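PDB 6WTE: B12-binding domain-containing protein from Kitasatospora setae, which probably transfers a methyl group from S-adenosylmethionine to its substrate by a non-radical route, with the help of bound cobalamin and a [4Fe-4S] cluster. Local coordinates for residues A[554-557]-A[558-561]; A[508-511]-A[512-515]; A[285-288]-A[289-293]. One frame throughout, in Å; residues are numbered along the deposited sequence.

Interaction 1: residues A[554-557]-A[558-561]; sequences REEI and MRKA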
loop_
_atom_site.group_PDB
_atom_site.type_symbol
_atom_site.label_atom_id
_atom_site.label_comp_id
_atom_site.label_asym_id
_atom_site.label_seq_id
_atom_site.Cartn_x
_atom_site.Cartn_y
_atom_site.Cartn_z
ATOM N N ARG A 554 21.084 -4.679 -14.075
ATOM C CA ARG A 554 21.251 -5.543 -12.909
ATOM C C ARG A 554 22.409 -6.521 -13.082
ATOM O O ARG A 554 23.123 -6.820 -12.115
ATOM C CB ARG A 554 19.942 -6.284 -12.604
ATOM C CG ARG A 554 19.362 -7.121 -13.737
ATOM C CD ARG A 554 17.936 -7.502 -13.340
ATOM N NE ARG A 554 17.262 -8.393 -14.281
ATOM C CZ ARG A 554 16.669 -7.975 -15.393
ATOM N NH1 ARG A 554 16.701 -6.688 -15.706
ATOM N NH2 ARG A 554 16.048 -8.839 -16.191
ATOM N N GLU A 555 22.622 -7.032 -14.298
ATOM C CA GLU A 555 23.749 -7.939 -14.504
ATOM C C GLU A 555 25.079 -7.225 -14.292
ATOM O O GLU A 555 25.990 -7.774 -13.658
ATOM C CB GLU A 555 23.692 -8.568 -15.895
ATOM C CG GLU A 555 22.601 -9.621 -16.044
ATOM C CD GLU A 555 22.782 -10.482 -17.277
ATOM O OE1 GLU A 555 23.911 -10.964 -17.504
ATOM O OE2 GLU A 555 21.798 -10.670 -18.023
ATOM N N GLU A 556 25.204 -5.999 -14.810
ATOM C CA GLU A 556 26.433 -5.234 -14.617
ATOM C C GLU A 556 26.648 -4.884 -13.152
ATOM O O GLU A 556 27.780 -4.925 -12.653
ATOM C CB GLU A 556 26.397 -3.961 -15.464
ATOM C CG GLU A 556 27.442 -2.905 -15.071
ATOM C CD GLU A 556 28.875 -3.381 -15.217
ATOM O OE1 GLU A 556 29.118 -4.364 -15.951
ATOM O OE2 GLU A 556 29.774 -2.754 -14.607
ATOM N N ILE A 557 25.577 -4.536 -12.445
ATOM C CA ILE A 557 25.722 -4.174 -11.044
ATOM C C ILE A 557 26.183 -5.378 -10.234
ATOM O O ILE A 557 27.024 -5.254 -9.335
ATOM C CB ILE A 557 24.406 -3.572 -10.529
ATOM C CG1 ILE A 557 24.233 -2.184 -11.151
ATOM C CG2 ILE A 557 24.397 -3.503 -9.006
ATOM C CD1 ILE A 557 22.863 -1.594 -10.997
ATOM N N MET A 558 25.689 -6.571 -10.574
ATOM C CA MET A 558 26.176 -7.770 -9.900
ATOM C C MET A 558 27.625 -8.071 -10.276
ATOM O O MET A 558 28.425 -8.464 -9.417
ATOM C CB MET A 558 25.253 -8.950 -10.211
ATOM C CG MET A 558 23.918 -8.841 -9.488
ATOM S SD MET A 558 22.751 -10.193 -9.765
ATOM C CE MET A 558 22.428 -10.053 -11.522
ATOM N N ARG A 559 28.001 -7.850 -11.539
ATOM C CA ARG A 559 29.400 -8.035 -11.914
ATOM C C ARG A 559 30.294 -7.067 -11.154
ATOM O O ARG A 559 31.356 -7.452 -10.650
ATOM C CB ARG A 559 29.581 -7.852 -13.421
ATOM C CG ARG A 559 31.008 -8.129 -13.898
ATOM C CD ARG A 559 31.319 -7.397 -15.206
ATOM N NE ARG A 559 31.363 -5.958 -14.976
ATOM C CZ ARG A 559 32.437 -5.320 -14.523
ATOM N NH1 ARG A 559 33.551 -5.994 -14.280
ATOM N NH2 ARG A 559 32.397 -4.011 -14.322
ATOM N N LYS A 560 29.876 -5.801 -11.055
ATOM C CA LYS A 560 30.711 -4.806 -10.398
ATOM C C LYS A 560 30.812 -5.069 -8.905
ATOM O O LYS A 560 31.853 -4.795 -8.300
ATOM C CB LYS A 560 30.171 -3.397 -10.656
ATOM C CG LYS A 560 31.203 -2.307 -10.375
ATOM C CD LYS A 560 30.921 -1.029 -11.147
ATOM C CE LYS A 560 29.937 -0.146 -10.403
ATOM N NZ LYS A 560 29.514 1.022 -11.223
ATOM N N ALA A 561 29.755 -5.620 -8.301
ATOM C CA ALA A 561 29.817 -5.984 -6.890
ATOM C C ALA A 561 30.790 -7.132 -6.659
ATOM O O ALA A 561 31.520 -7.144 -5.658
ATOM C CB ALA A 561 28.425 -6.349 -6.380
HETATM O O HOH W 1 29.157 -0.132 -13.760
#
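Met-558, Arg-559, Lys-560 and Ala-561 each give a backbone N-H to the carbonyl oxygen four residues earlier, as in Met-558 N to Arg-554 O at 3.0 Å, and so form the opening turns of helix 554-566. That pitch sets Glu-556 and Arg-559 on one flank, where the two side chains run side by side and point the same way. Glu-556 leaves its backbone with CG anti to the backbone N (chi1 164°) and bends at chi2, while Arg-559 folds at chi3, so that carboxylate and guanidinium meet side-on. Arg-559 NE reaches Glu-556 OE1 at 2.9 Å, and Arg-559 NH2 reaches Glu-556 OE2 at 2.9 Å. Both bonds are nearly straight and lie close to the guanidinium plane, yet the two groups are turned 30° apart: NH2 takes the syn lone pair of OE2, whereas NE comes to the syn side of OE1 from well out of the carboxylate plane. A water accepts from Lys-560 NZ and donates to Glu-556 OE2. Elsewhere, Met-558 bends at its thioether so that CE rests 3.4 Å from Arg-554 O. Beyond the segments, Arg-559 NH1 pairs with Glu-563, and Lys-560 NZ bonds to Tyr-543 OH. Bound at both oxygens, the Glu-556 carboxylate can hardly rotate, and the Arg-559 charge is probably shared between an acid three residues behind and one four ahead.

Interaction 2: residues A[508-511]-A[512-515]; sequences PADH and HRVM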
loop_
_atom_site.group_PDB
_atom_site.type_symbol
_atom_site.label_atom_id
_atom_site.label_comp_id
_atom_site.label_asym_id
_atom_site.label_seq_id
_atom_site.Cartn_x
_atom_site.Cartn_y
_atom_site.Cartn_z
ATOM N N PRO A 508 13.114 -12.005 -25.976
ATOM C CA PRO A 508 14.229 -12.145 -25.022
ATOM C C PRO A 508 15.181 -10.958 -25.008
ATOM O O PRO A 508 15.808 -10.693 -23.973
ATOM C CB PRO A 508 14.929 -13.427 -25.493
ATOM C CG PRO A 508 13.854 -14.205 -26.185
ATOM C CD PRO A 508 12.982 -13.179 -26.856
ATOM N N ALA A 509 15.300 -10.224 -26.119
ATOM C CA ALA A 509 16.149 -9.039 -26.140
ATOM C C ALA A 509 15.609 -7.911 -25.270
ATOM O O ALA A 509 16.322 -6.923 -25.060
ATOM C CB ALA A 509 16.326 -8.543 -27.579
ATOM N N ASP A 510 14.385 -8.042 -24.755
ATOM C CA ASP A 510 13.754 -7.035 -23.913
ATOM C C ASP A 510 13.691 -7.430 -22.443
ATOM O O ASP A 510 13.167 -6.659 -21.632
ATOM C CB ASP A 510 12.326 -6.752 -24.403
ATOM C CG ASP A 510 12.287 -6.087 -25.764
ATOM O OD1 ASP A 510 13.234 -5.342 -26.096
ATOM O OD2 ASP A 510 11.288 -6.299 -26.492
ATOM N N HIS A 511 14.193 -8.611 -22.076
ATOM C CA HIS A 511 14.101 -9.057 -20.686
ATOM C C HIS A 511 14.786 -8.086 -19.729
ATOM O O HIS A 511 14.378 -7.959 -18.568
ATOM C CB HIS A 511 14.716 -10.449 -20.548
ATOM C CG HIS A 511 13.847 -11.549 -21.066
ATOM N ND1 HIS A 511 14.326 -12.817 -21.318
ATOM C CD2 HIS A 511 12.526 -11.581 -21.360
ATOM C CE1 HIS A 511 13.340 -13.579 -21.757
ATOM N NE2 HIS A 511 12.237 -12.854 -21.791
ATOM N N HIS A 512 15.820 -7.384 -20.197
ATOM C CA HIS A 512 16.525 -6.457 -19.324
ATOM C C HIS A 512 15.629 -5.310 -18.875
ATOM O O HIS A 512 15.860 -4.731 -17.809
ATOM C CB HIS A 512 17.756 -5.911 -20.044
ATOM C CG HIS A 512 17.419 -5.034 -21.205
ATOM N ND1 HIS A 512 17.724 -3.690 -21.239
ATOM C CD2 HIS A 512 16.760 -5.299 -22.359
ATOM C CE1 HIS A 512 17.300 -3.173 -22.380
ATOM N NE2 HIS A 512 16.706 -4.125 -23.074
ATOM N N ARG A 513 14.604 -4.964 -19.660
ATOM C CA ARG A 513 13.796 -3.788 -19.361
ATOM C C ARG A 513 12.362 -4.126 -18.966
ATOM O O ARG A 513 11.506 -3.237 -18.970
ATOM C CB ARG A 513 13.800 -2.808 -20.540
ATOM C CG ARG A 513 13.135 -3.289 -21.835
ATOM C CD ARG A 513 13.209 -2.171 -22.891
ATOM N NE ARG A 513 12.613 -2.511 -24.184
ATOM C CZ ARG A 513 11.394 -2.145 -24.572
ATOM N NH1 ARG A 513 10.616 -1.433 -23.765
ATOM N NH2 ARG A 513 10.947 -2.496 -25.770
ATOM N N VAL A 514 12.080 -5.380 -18.610
ATOM C CA VAL A 514 10.739 -5.763 -18.187
ATOM C C VAL A 514 10.801 -6.444 -16.831
ATOM O O VAL A 514 11.782 -7.115 -16.488
ATOM C CB VAL A 514 10.037 -6.698 -19.194
ATOM C CG1 VAL A 514 9.991 -6.064 -20.564
ATOM C CG2 VAL A 514 10.719 -8.052 -19.243
ATOM N N MET A 515 9.726 -6.275 -16.068
ATOM C CA MET A 515 9.490 -7.003 -14.829
ATOM C C MET A 515 8.230 -7.832 -15.014
ATOM O O MET A 515 7.150 -7.276 -15.220
ATOM C CB MET A 515 9.337 -6.042 -13.656
ATOM C CG MET A 515 10.641 -5.399 -13.222
ATOM S SD MET A 515 10.372 -4.450 -11.719
ATOM C CE MET A 515 12.031 -3.904 -11.331
HETATM O O HOH W 2 17.625 -8.449 -22.410
HETATM O O HOH W 3 15.214 -3.549 -25.646
#
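Ala-509 meets His-512 through its carbonyl: Ala-509 O lies 3.2 Å from His-512 CD2, at the edge of the imidazole and near its plane. His-512 reaches back this way because its CG sits between the backbone N and the carbonyl carbon (chi1 67°), which also lays one face of the ring over Arg-513 CB. At Asp-510 the contact becomes polar twice over. Its carbonyl oxygen accepts from Arg-513 N at 3.0 Å, the donor standing well above the carbonyl plane, and its carboxylate lies alongside the Arg-513 side chain. Val-514 CG1 packs 3.4 Å from the same Asp-510 O. Here the ion pair is loose: Asp-510 OD1 and Arg-513 NE are 3.5 Å apart in a weak hydrogen bond, with the two flat groups turned 71° against each other. A water bridges the pair, donating to Asp-510 OD1 at 2.7 Å, accepting from Arg-513 NE, and bonding as well to His-512 NE2. The three-residue spacing of the Asp-510 to Arg-513 backbone bond is that of a 3-10 turn, and this one delivers the chain into the short strand 514-515, which pairs in parallel with strand 404-412 at the large sheet that includes the strands of the radical SAM core. The extended Arg-513 chain runs past Asp-510 to bond Met-398 O through NH2. An alanine here would remove the guanidinium, and both Met-398 O and the Asp-510 carboxylate would probably be left without that mate. His-511 closes the turn with its backbone, its carbonyl oxygen receiving a weak bond from Val-514 N at 3.5 Å, while its ring meets Trp-503 with the ring planes inclined at about 60°.

Interaction 3: residues A[285-288]-A[289-293]; sequences LREI and VRRRH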
loop_
_atom_site.group_PDB
_atom_site.type_symbol
_atom_site.label_atom_id
_atom_site.label_comp_id
_atom_site.label_asym_id
_atom_site.label_seq_id
_atom_site.Cartn_x
_atom_site.Cartn_y
_atom_site.Cartn_z
ATOM N N LEU A 285 5.723 21.236 -5.728
ATOM C CA LEU A 285 6.960 21.255 -6.498
ATOM C C LEU A 285 7.518 22.668 -6.599
ATOM O O LEU A 285 8.729 22.879 -6.457
ATOM C CB LEU A 285 6.717 20.661 -7.885
ATOM C CG LEU A 285 6.293 19.188 -7.855
ATOM C CD1 LEU A 285 5.851 18.731 -9.242
ATOM C CD2 LEU A 285 7.419 18.308 -7.328
ATOM N N ARG A 286 6.641 23.654 -6.808
ATOM C CA ARG A 286 7.080 25.044 -6.851
ATOM C C ARG A 286 7.781 25.447 -5.557
ATOM O O ARG A 286 8.798 26.147 -5.587
ATOM C CB ARG A 286 5.889 25.964 -7.122
ATOM C CG ARG A 286 5.311 25.856 -8.534
ATOM C CD ARG A 286 4.221 26.896 -8.771
ATOM N NE ARG A 286 3.590 26.722 -10.078
ATOM C CZ ARG A 286 2.379 26.207 -10.261
ATOM N NH1 ARG A 286 1.647 25.827 -9.218
ATOM N NH2 ARG A 286 1.893 26.080 -11.489
ATOM N N GLU A 287 7.243 25.029 -4.407
ATOM C CA GLU A 287 7.886 25.368 -3.140
ATOM C C GLU A 287 9.231 24.665 -2.992
ATOM O O GLU A 287 10.193 25.261 -2.490
ATOM C CB GLU A 287 6.957 25.031 -1.972
ATOM C CG GLU A 287 7.575 25.253 -0.598
ATOM C CD GLU A 287 7.935 26.703 -0.334
ATOM O OE1 GLU A 287 7.479 27.598 -1.081
ATOM O OE2 GLU A 287 8.682 26.951 0.637
ATOM N N ILE A 288 9.324 23.407 -3.431
ATOM C CA ILE A 288 10.601 22.699 -3.381
ATOM C C ILE A 288 11.640 23.430 -4.219
ATOM O O ILE A 288 12.785 23.638 -3.795
ATOM C CB ILE A 288 10.435 21.245 -3.855
ATOM C CG1 ILE A 288 9.542 20.455 -2.895
ATOM C CG2 ILE A 288 11.794 20.582 -3.982
ATOM C CD1 ILE A 288 9.219 19.070 -3.415
ATOM N N VAL A 289 11.249 23.824 -5.430
ATOM C CA VAL A 289 12.158 24.536 -6.322
ATOM C C VAL A 289 12.567 25.867 -5.712
ATOM O O VAL A 289 13.738 26.263 -5.774
ATOM C CB VAL A 289 11.502 24.723 -7.702
ATOM C CG1 VAL A 289 12.325 25.676 -8.563
ATOM C CG2 VAL A 289 11.341 23.381 -8.384
ATOM N N ARG A 290 11.612 26.570 -5.099
ATOM C CA ARG A 290 11.916 27.876 -4.525
ATOM C C ARG A 290 12.940 27.761 -3.405
ATOM O O ARG A 290 13.872 28.569 -3.329
ATOM C CB ARG A 290 10.640 28.537 -4.003
ATOM C CG ARG A 290 10.861 29.946 -3.468
ATOM C CD ARG A 290 9.718 30.411 -2.573
ATOM N NE ARG A 290 9.672 29.682 -1.305
ATOM C CZ ARG A 290 10.468 29.936 -0.268
ATOM N NH1 ARG A 290 11.377 30.898 -0.351
ATOM N NH2 ARG A 290 10.359 29.229 0.849
ATOM N N ARG A 291 12.804 26.750 -2.543
ATOM C CA ARG A 291 13.774 26.584 -1.464
ATOM C C ARG A 291 15.140 26.187 -2.002
ATOM O O ARG A 291 16.170 26.673 -1.517
ATOM C CB ARG A 291 13.283 25.541 -0.466
ATOM C CG ARG A 291 12.060 25.962 0.313
ATOM C CD ARG A 291 11.916 25.116 1.548
ATOM N NE ARG A 291 10.600 25.270 2.149
ATOM C CZ ARG A 291 10.235 24.707 3.293
ATOM N NH1 ARG A 291 11.097 23.953 3.966
ATOM N NH2 ARG A 291 9.008 24.891 3.757
ATOM N N ARG A 292 15.168 25.299 -3.000
ATOM C CA ARG A 292 16.435 24.893 -3.600
ATOM C C ARG A 292 17.174 26.097 -4.164
ATOM O O ARG A 292 18.381 26.266 -3.945
ATOM C CB ARG A 292 16.179 23.857 -4.696
ATOM C CG ARG A 292 15.889 22.459 -4.167
ATOM C CD ARG A 292 15.354 21.545 -5.263
ATOM N NE ARG A 292 16.217 21.514 -6.443
ATOM C CZ ARG A 292 16.842 20.428 -6.889
ATOM N NH1 ARG A 292 17.602 20.495 -7.975
ATOM N NH2 ARG A 292 16.718 19.277 -6.253
ATOM N N HIS A 293 16.455 26.959 -4.880
ATOM C CA HIS A 293 17.095 28.111 -5.499
ATOM C C HIS A 293 17.493 29.159 -4.468
ATOM O O HIS A 293 18.516 29.827 -4.639
ATOM C CB HIS A 293 16.159 28.706 -6.548
ATOM C CG HIS A 293 16.014 27.850 -7.770
ATOM N ND1 HIS A 293 15.712 28.367 -9.011
ATOM C CD2 HIS A 293 16.120 26.510 -7.936
ATOM C CE1 HIS A 293 15.643 27.383 -9.891
ATOM N NE2 HIS A 293 15.886 26.246 -9.265
HETATM O O HOH W 4 7.269 27.018 2.924
#
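Within the beta-alpha-beta unit formed by strand 266-269, helix 278-294 and strand 304-309, the helix carries a salt-bridge network in which Glu-287 serves both Arg-290 and Arg-291. Arg-290 takes the carboxylate side-on, with one nitrogen to each oxygen: Arg-290 NE lies 3.0 Å from Glu-287 OE1, and Arg-290 NH2 lies 2.8 Å from Glu-287 OE2. A bend at chi3 of Arg-290 turns that edge of its guanidinium to the acid, and the two planes stand 37° apart. Arg-291 arrives differently. Its chain is extended from CG to NE and slants across Glu-287, its guanidinium almost perpendicular to the carboxylate at 83°. Arg-291 NE meets Glu-287 OE2 at 3.0 Å in an almost straight bond on the anti side, opposite to the syn approach made by Arg-290 NH2. A water also donates to Glu-287 OE2 at 2.7 Å and accepts from Arg-291 NH2. With two arginines and a water on one oxygen, the carboxylate is held against rotation and probably stays firmly ionised. Arg-291 NH1 goes on to Asp-254 and Glu-257 of helix 249-261, so the cluster also links neighbouring helices. Next along the helix, the aliphatic part of Arg-292 crosses Ile-288 at a slant, with Arg-292 CD 3.9 Å from Ile-288 CG2. The buried Ile-288 packs on Val-253 and Met-256 of helix 249-261, and Leu-285 and Val-289 face helix 316-325. An amphipathic helix that sets Leu-285, Ile-288 and Val-289 against its neighbours and adds salt bridges to helix 249-261 fits the beta-alpha-beta crossover of the TIM-barrel-like radical SAM core.

How the interactions relate
From the N terminus the order is interaction 3, interaction 2, interaction 1, in series: none nests within another and none crosses. Each is local, so no long loop is closed; 285-293 and 554-561 each lie within a single helix, and 508-515 makes a turn between helix 491-503 and strand 514-515. Interactions 1 and 2 do meet in space, where the guanidinium of Arg-554 probably hydrogen-bonds the carbonyl oxygens of His-511 and His-512, tying the C-terminal helix to the turn that enters strand 514-515. Interaction 3 stands apart on a helix of the radical SAM core, its nearest atoms about 22 Å from interaction 1 and about 23 Å from interaction 2.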